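Local coordinates for MmeI (Methylophilus methylotrophus, PDB 5HR4), which probably methylates adenine in DNA at the exocyclic amino group with S-adenosyl-L-methionine as donor, and is a Type IIL restriction-modification enzyme, at residues F329-F337 with T373-V384. Sequence-based numbering, arbitrary orientation.
Sequences FLDELWVEF and TYRELRLLEIEV
L330, W334 and F337 face E376, L380 and V384 across two helical segments whose axes run nearly parallel, 3° apart, and approach to 11.4 Å. No hydrogen bond crosses between them, and the 536 Å² they bury rests mainly on apolar side-chain packing, with the aliphatic parts of E376 and E383 joining in. L380 is the central residue, since it loses more surface to the opposite helix than any other residue here. With its CG anti to the backbone N (chi1 175°), it brings CD1 against two aromatic side chains. L380 CD1 lies 3.5 Å from the centroid of the six-membered ring of W334 and 8° off the ring normal, which defines a CH-pi contact over the indole face. The same methyl stands over a face of F337, 4.0 Å from F337 CG, while L380 CD2 meets L333 CB. The indole edge near CH2 abuts E383 CG. Replacing W334 by alanine removes the whole indole and would probably leave L380 CD1 without the ring face it packs on and open a gap beside E383 CG. Farther along, F337 CZ lies 3.5 Å from E383 CB, and F337 CE1 is 3.7 Å from V384 CG2. E383 turns its carboxylate to R386. At the other end, L330 CD2 lies 3.7 Å from E376 CG, on the aliphatic part of that side chain, and F329 CZ meets T373 CG2 at 3.6 Å. This is plain packing that joins helix 318-340 to helix 368-388, the latter in the methyltransferase domain: helix 344-355 covers L333, F337 and V384, strand 359-361 of the central sheet supports T373 and L377 through F359, and helix 416-440 lies against L379 and I382.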
ATOM      1  N   PHE A 329     -16.114  12.319   5.589  1.00 25.84           N
ATOM      2  CA  PHE A 329     -16.881  13.524   5.887  1.00 28.49           C
ATOM      3  C   PHE A 329     -17.800  13.947   4.750  1.00 30.99           C
ATOM      4  O   PHE A 329     -18.890  14.460   5.012  1.00 32.54           O
ATOM      5  CB  PHE A 329     -15.944  14.689   6.234  1.00 24.20           C
ATOM      6  CG  PHE A 329     -14.861  14.905   5.227  1.00 29.18           C
ATOM      7  CD1 PHE A 329     -13.638  14.274   5.363  1.00 27.90           C
ATOM      8  CD2 PHE A 329     -15.061  15.739   4.145  1.00 31.20           C
ATOM      9  CE1 PHE A 329     -12.636  14.457   4.428  1.00 28.10           C
ATOM     10  CE2 PHE A 329     -14.067  15.938   3.215  1.00 28.44           C
ATOM     11  CZ  PHE A 329     -12.847  15.284   3.354  1.00 28.59           C
ATOM     12  N   LEU A 330     -17.377  13.728   3.498  1.00 29.66           N
ATOM     13  CA  LEU A 330     -17.943  14.464   2.371  1.00 26.68           C
ATOM     14  C   LEU A 330     -19.417  14.139   2.181  1.00 34.25           C
ATOM     15  O   LEU A 330     -20.255  15.047   2.130  1.00 35.81           O
ATOM     16  CB  LEU A 330     -17.142  14.177   1.098  1.00 27.80           C
ATOM     17  CG  LEU A 330     -17.581  14.960  -0.149  1.00 23.58           C
ATOM     18  CD1 LEU A 330     -17.671  16.422   0.150  1.00 29.06           C
ATOM     19  CD2 LEU A 330     -16.688  14.727  -1.349  1.00 20.35           C
ATOM     20  N   ASP A 331     -19.761  12.852   2.093  1.00 29.99           N
ATOM     21  CA  ASP A 331     -21.164  12.499   1.920  1.00 27.27           C
ATOM     22  C   ASP A 331     -22.034  13.142   2.999  1.00 33.26           C
ATOM     23  O   ASP A 331     -23.114  13.668   2.699  1.00 35.79           O
ATOM     24  CB  ASP A 331     -21.359  10.982   1.926  1.00 27.14           C
ATOM     25  CG  ASP A 331     -20.819  10.301   0.662  1.00 33.91           C
ATOM     26  OD1 ASP A 331     -20.597  11.013  -0.350  1.00 35.82           O
ATOM     27  OD2 ASP A 331     -20.625   9.048   0.675  1.00 31.29           O
ATOM     28  N   GLU A 332     -21.589  13.124   4.263  1.00 29.41           N
ATOM     29  CA  GLU A 332     -22.448  13.708   5.292  1.00 31.76           C
ATOM     30  C   GLU A 332     -22.610  15.201   5.078  1.00 32.17           C
ATOM     31  O   GLU A 332     -23.681  15.752   5.352  1.00 38.57           O
ATOM     32  CB  GLU A 332     -21.929  13.425   6.703  1.00 26.38           C
ATOM     33  N   LEU A 333     -21.587  15.859   4.527  1.00 30.16           N
ATOM     34  CA  LEU A 333     -21.703  17.283   4.228  1.00 30.01           C
ATOM     35  C   LEU A 333     -22.716  17.561   3.119  1.00 29.44           C
ATOM     36  O   LEU A 333     -23.292  18.653   3.071  1.00 32.15           O
ATOM     37  CB  LEU A 333     -20.338  17.854   3.850  1.00 29.27           C
ATOM     38  CG  LEU A 333     -19.321  17.961   4.986  1.00 30.63           C
ATOM     39  CD1 LEU A 333     -18.042  18.560   4.450  1.00 30.87           C
ATOM     40  CD2 LEU A 333     -19.868  18.809   6.124  1.00 30.08           C
ATOM     41  N   TRP A 334     -22.950  16.608   2.221  1.00 28.22           N
ATOM     42  CA  TRP A 334     -23.960  16.841   1.194  1.00 29.25           C
ATOM     43  C   TRP A 334     -25.367  16.541   1.707  1.00 29.66           C
ATOM     44  O   TRP A 334     -26.323  17.254   1.370  1.00 24.87           O
ATOM     45  CB  TRP A 334     -23.639  16.025  -0.053  1.00 27.51           C
ATOM     46  CG  TRP A 334     -22.654  16.730  -0.904  1.00 30.23           C
ATOM     47  CD1 TRP A 334     -21.297  16.520  -0.952  1.00 32.08           C
ATOM     48  CD2 TRP A 334     -22.928  17.793  -1.811  1.00 27.16           C
ATOM     49  NE1 TRP A 334     -20.723  17.378  -1.852  1.00 30.91           N
ATOM     50  CE2 TRP A 334     -21.702  18.172  -2.393  1.00 31.87           C
ATOM     51  CE3 TRP A 334     -24.095  18.445  -2.208  1.00 30.31           C
ATOM     52  CZ2 TRP A 334     -21.608  19.182  -3.344  1.00 30.58           C
ATOM     53  CZ3 TRP A 334     -24.002  19.441  -3.157  1.00 34.72           C
ATOM     54  CH2 TRP A 334     -22.765  19.804  -3.710  1.00 34.14           C
ATOM     55  N   VAL A 335     -25.520  15.511   2.535  1.00 29.78           N
ATOM     56  CA  VAL A 335     -26.812  15.312   3.177  1.00 27.80           C
ATOM     57  C   VAL A 335     -27.168  16.545   3.990  1.00 28.24           C
ATOM     58  O   VAL A 335     -28.251  17.116   3.831  1.00 36.72           O
ATOM     59  CB  VAL A 335     -26.807  14.027   4.029  1.00 29.44           C
ATOM     60  CG1 VAL A 335     -28.034  13.934   4.924  1.00 19.69           C
ATOM     61  CG2 VAL A 335     -26.730  12.808   3.129  1.00 23.44           C
ATOM     62  N   GLU A 336     -26.245  17.011   4.830  1.00 30.44           N
ATOM     63  CA  GLU A 336     -26.543  18.185   5.646  1.00 30.52           C
ATOM     64  C   GLU A 336     -26.876  19.384   4.770  1.00 31.13           C
ATOM     65  O   GLU A 336     -27.826  20.122   5.056  1.00 34.28           O
ATOM     66  CB  GLU A 336     -25.377  18.497   6.583  1.00 33.16           C
ATOM     67  CG  GLU A 336     -25.623  19.661   7.563  1.00 34.33           C
ATOM     68  CD  GLU A 336     -24.398  19.957   8.442  1.00 42.20           C
ATOM     69  OE1 GLU A 336     -23.429  19.161   8.380  1.00 52.53           O
ATOM     70  OE2 GLU A 336     -24.389  20.973   9.185  1.00 37.44           O
ATOM     71  N   PHE A 337     -26.136  19.566   3.670  1.00 29.49           N
ATOM     72  CA  PHE A 337     -26.433  20.661   2.754  1.00 29.77           C
ATOM     73  C   PHE A 337     -27.862  20.573   2.240  1.00 31.57           C
ATOM     74  O   PHE A 337     -28.628  21.536   2.329  1.00 33.69           O
ATOM     75  CB  PHE A 337     -25.459  20.668   1.580  1.00 28.42           C
ATOM     76  CG  PHE A 337     -25.788  21.705   0.542  1.00 32.38           C
ATOM     77  CD1 PHE A 337     -25.790  23.061   0.870  1.00 28.76           C
ATOM     78  CD2 PHE A 337     -26.113  21.330  -0.760  1.00 32.72           C
ATOM     79  CE1 PHE A 337     -26.117  24.032  -0.095  1.00 32.33           C
ATOM     80  CE2 PHE A 337     -26.426  22.281  -1.731  1.00 33.45           C
ATOM     81  CZ  PHE A 337     -26.438  23.639  -1.396  1.00 33.96           C
ATOM     82  N   THR A 373      -9.696  17.103  -1.568  1.00 24.65           N
ATOM     83  CA  THR A 373     -10.612  17.541  -0.518  1.00 25.34           C
ATOM     84  C   THR A 373     -10.977  19.003  -0.701  1.00 30.28           C
ATOM     85  O   THR A 373     -12.156  19.377  -0.672  1.00 32.14           O
ATOM     86  CB  THR A 373     -10.016  17.337   0.872  1.00 28.75           C
ATOM     87  OG1 THR A 373      -9.818  15.939   1.130  1.00 26.78           O
ATOM     88  CG2 THR A 373     -10.955  17.929   1.918  1.00 26.03           C
ATOM     89  N   TYR A 374      -9.972  19.846  -0.913  1.00 29.80           N
ATOM     90  CA  TYR A 374     -10.235  21.268  -1.087  1.00 29.81           C
ATOM     91  C   TYR A 374     -11.097  21.520  -2.314  1.00 28.91           C
ATOM     92  O   TYR A 374     -11.893  22.463  -2.325  1.00 33.18           O
ATOM     93  CB  TYR A 374      -8.899  22.032  -1.160  1.00 26.85           C
ATOM     94  CG  TYR A 374      -9.016  23.501  -1.468  1.00 24.69           C
ATOM     95  CD1 TYR A 374      -9.616  24.375  -0.569  1.00 31.01           C
ATOM     96  CD2 TYR A 374      -8.513  24.024  -2.654  1.00 25.63           C
ATOM     97  CE1 TYR A 374      -9.745  25.728  -0.852  1.00 26.26           C
ATOM     98  CE2 TYR A 374      -8.621  25.373  -2.941  1.00 25.63           C
ATOM     99  CZ  TYR A 374      -9.245  26.214  -2.034  1.00 27.87           C
ATOM    100  OH  TYR A 374      -9.362  27.555  -2.311  1.00 33.07           O
ATOM    101  N   ARG A 375     -10.979  20.688  -3.350  1.00 29.49           N
ATOM    102  CA  ARG A 375     -11.782  20.920  -4.547  1.00 31.22           C
ATOM    103  C   ARG A 375     -13.243  20.556  -4.298  1.00 33.40           C
ATOM    104  O   ARG A 375     -14.155  21.290  -4.692  1.00 33.26           O
ATOM    105  CB  ARG A 375     -11.212  20.137  -5.730  1.00 29.39           C
ATOM    106  CG  ARG A 375     -12.251  19.805  -6.772  1.00 32.76           C
ATOM    107  CD  ARG A 375     -11.646  19.490  -8.121  1.00 34.17           C
ATOM    108  NE  ARG A 375     -11.141  18.123  -8.225  1.00 42.01           N
ATOM    109  CZ  ARG A 375     -11.899  17.035  -8.127  1.00 39.20           C
ATOM    110  NH1 ARG A 375     -13.196  17.167  -7.894  1.00 44.01           N
ATOM    111  NH2 ARG A 375     -11.365  15.822  -8.254  1.00 31.99           N
ATOM    112  N   GLU A 376     -13.483  19.429  -3.633  1.00 31.96           N
ATOM    113  CA  GLU A 376     -14.842  19.072  -3.252  1.00 30.60           C
ATOM    114  C   GLU A 376     -15.465  20.138  -2.358  1.00 33.77           C
ATOM    115  O   GLU A 376     -16.645  20.491  -2.510  1.00 34.21           O
ATOM    116  CB  GLU A 376     -14.829  17.711  -2.565  1.00 28.56           C
ATOM    117  CG  GLU A 376     -14.379  16.624  -3.516  1.00 30.98           C
ATOM    118  CD  GLU A 376     -15.236  16.612  -4.765  1.00 36.04           C
ATOM    119  OE1 GLU A 376     -16.473  16.511  -4.618  1.00 43.53           O
ATOM    120  OE2 GLU A 376     -14.693  16.742  -5.881  1.00 33.75           O
ATOM    121  N   LEU A 377     -14.690  20.670  -1.424  1.00 30.75           N
ATOM    122  CA  LEU A 377     -15.225  21.722  -0.579  1.00 27.45           C
ATOM    123  C   LEU A 377     -15.552  22.951  -1.397  1.00 28.74           C
ATOM    124  O   LEU A 377     -16.621  23.551  -1.230  1.00 28.58           O
ATOM    125  CB  LEU A 377     -14.243  22.047   0.536  1.00 29.53           C
ATOM    126  CG  LEU A 377     -14.714  21.443   1.847  1.00 28.41           C
ATOM    127  CD1 LEU A 377     -14.800  19.940   1.726  1.00 24.06           C
ATOM    128  CD2 LEU A 377     -13.748  21.845   2.921  1.00 34.40           C
ATOM    129  N   ARG A 378     -14.674  23.323  -2.324  1.00 26.82           N
ATOM    130  CA  ARG A 378     -15.007  24.464  -3.166  1.00 30.71           C
ATOM    131  C   ARG A 378     -16.283  24.194  -3.967  1.00 33.56           C
ATOM    132  O   ARG A 378     -17.190  25.034  -4.001  1.00 35.10           O
ATOM    133  CB  ARG A 378     -13.830  24.826  -4.069  1.00 33.74           C
ATOM    134  CG  ARG A 378     -12.723  25.605  -3.327  1.00 33.27           C
ATOM    135  CD  ARG A 378     -13.219  26.976  -2.847  1.00 33.55           C
ATOM    136  NE  ARG A 378     -13.553  27.826  -3.985  1.00 37.57           N
ATOM    137  CZ  ARG A 378     -12.682  28.593  -4.634  1.00 37.35           C
ATOM    138  NH1 ARG A 378     -11.410  28.646  -4.253  1.00 34.99           N
ATOM    139  NH2 ARG A 378     -13.079  29.318  -5.666  1.00 37.07           N
ATOM    140  N   LEU A 379     -16.402  23.004  -4.566  1.00 33.30           N
ATOM    141  CA  LEU A 379     -17.605  22.691  -5.334  1.00 29.42           C
ATOM    142  C   LEU A 379     -18.846  22.774  -4.458  1.00 33.63           C
ATOM    143  O   LEU A 379     -19.852  23.396  -4.841  1.00 35.41           O
ATOM    144  CB  LEU A 379     -17.492  21.313  -5.982  1.00 29.63           C
ATOM    145  CG  LEU A 379     -16.579  21.215  -7.206  1.00 29.73           C
ATOM    146  CD1 LEU A 379     -16.627  19.833  -7.805  1.00 22.35           C
ATOM    147  CD2 LEU A 379     -16.985  22.242  -8.223  1.00 25.44           C
ATOM    148  N   LEU A 380     -18.796  22.164  -3.270  1.00 30.27           N
ATOM    149  CA  LEU A 380     -19.908  22.294  -2.332  1.00 29.70           C
ATOM    150  C   LEU A 380     -20.209  23.761  -2.050  1.00 34.86           C
ATOM    151  O   LEU A 380     -21.350  24.214  -2.207  1.00 37.54           O
ATOM    152  CB  LEU A 380     -19.579  21.559  -1.045  1.00 27.50           C
ATOM    153  CG  LEU A 380     -20.597  21.714   0.063  1.00 30.88           C
ATOM    154  CD1 LEU A 380     -21.965  21.283  -0.438  1.00 34.39           C
ATOM    155  CD2 LEU A 380     -20.148  20.822   1.186  1.00 32.47           C
ATOM    156  N   GLU A 381     -19.173  24.528  -1.685  1.00 32.39           N
ATOM    157  CA  GLU A 381     -19.307  25.953  -1.390  1.00 32.57           C
ATOM    158  C   GLU A 381     -19.890  26.771  -2.538  1.00 30.43           C
ATOM    159  O   GLU A 381     -20.361  27.886  -2.295  1.00 33.26           O
ATOM    160  CB  GLU A 381     -17.943  26.544  -1.016  1.00 32.73           C
ATOM    161  CG  GLU A 381     -18.057  27.869  -0.309  1.00 38.10           C
ATOM    162  CD  GLU A 381     -16.837  28.756  -0.481  1.00 44.91           C
ATOM    163  OE1 GLU A 381     -16.211  28.712  -1.571  1.00 45.76           O
ATOM    164  OE2 GLU A 381     -16.519  29.508   0.479  1.00 42.15           O
ATOM    165  N   ILE A 382     -19.829  26.296  -3.786  1.00 29.69           N
ATOM    166  CA  ILE A 382     -20.523  27.005  -4.868  1.00 37.02           C
ATOM    167  C   ILE A 382     -22.038  26.897  -4.685  1.00 35.12           C
ATOM    168  O   ILE A 382     -22.765  27.893  -4.761  1.00 33.25           O
ATOM    169  CB  ILE A 382     -20.103  26.462  -6.250  1.00 38.72           C
ATOM    170  CG1 ILE A 382     -18.836  27.129  -6.770  1.00 34.64           C
ATOM    171  CG2 ILE A 382     -21.224  26.655  -7.282  1.00 34.26           C
ATOM    172  CD1 ILE A 382     -18.295  26.451  -8.037  1.00 36.81           C
ATOM    173  N   GLU A 383     -22.532  25.681  -4.461  1.00 32.45           N
ATOM    174  CA  GLU A 383     -23.957  25.490  -4.248  1.00 32.57           C
ATOM    175  C   GLU A 383     -24.429  26.216  -2.998  1.00 37.70           C
ATOM    176  O   GLU A 383     -25.578  26.671  -2.945  1.00 36.39           O
ATOM    177  CB  GLU A 383     -24.281  23.991  -4.172  1.00 31.86           C
ATOM    178  CG  GLU A 383     -23.911  23.203  -5.441  1.00 30.74           C
ATOM    179  CD  GLU A 383     -24.335  23.921  -6.735  1.00 40.99           C
ATOM    180  OE1 GLU A 383     -25.476  24.430  -6.817  1.00 55.66           O
ATOM    181  OE2 GLU A 383     -23.527  23.988  -7.683  1.00 44.52           O
ATOM    182  N   VAL A 384     -23.557  26.361  -1.992  1.00 37.19           N
ATOM    183  CA  VAL A 384     -23.939  27.113  -0.795  1.00 36.94           C
ATOM    184  C   VAL A 384     -24.181  28.573  -1.147  1.00 38.31           C
ATOM    185  O   VAL A 384     -25.210  29.157  -0.789  1.00 39.45           O
ATOM    186  CB  VAL A 384     -22.877  26.968   0.310  1.00 30.38           C
ATOM    187  CG1 VAL A 384     -23.048  28.078   1.337  1.00 25.92           C
ATOM    188  CG2 VAL A 384     -22.982  25.595   0.970  1.00 27.60           C
TER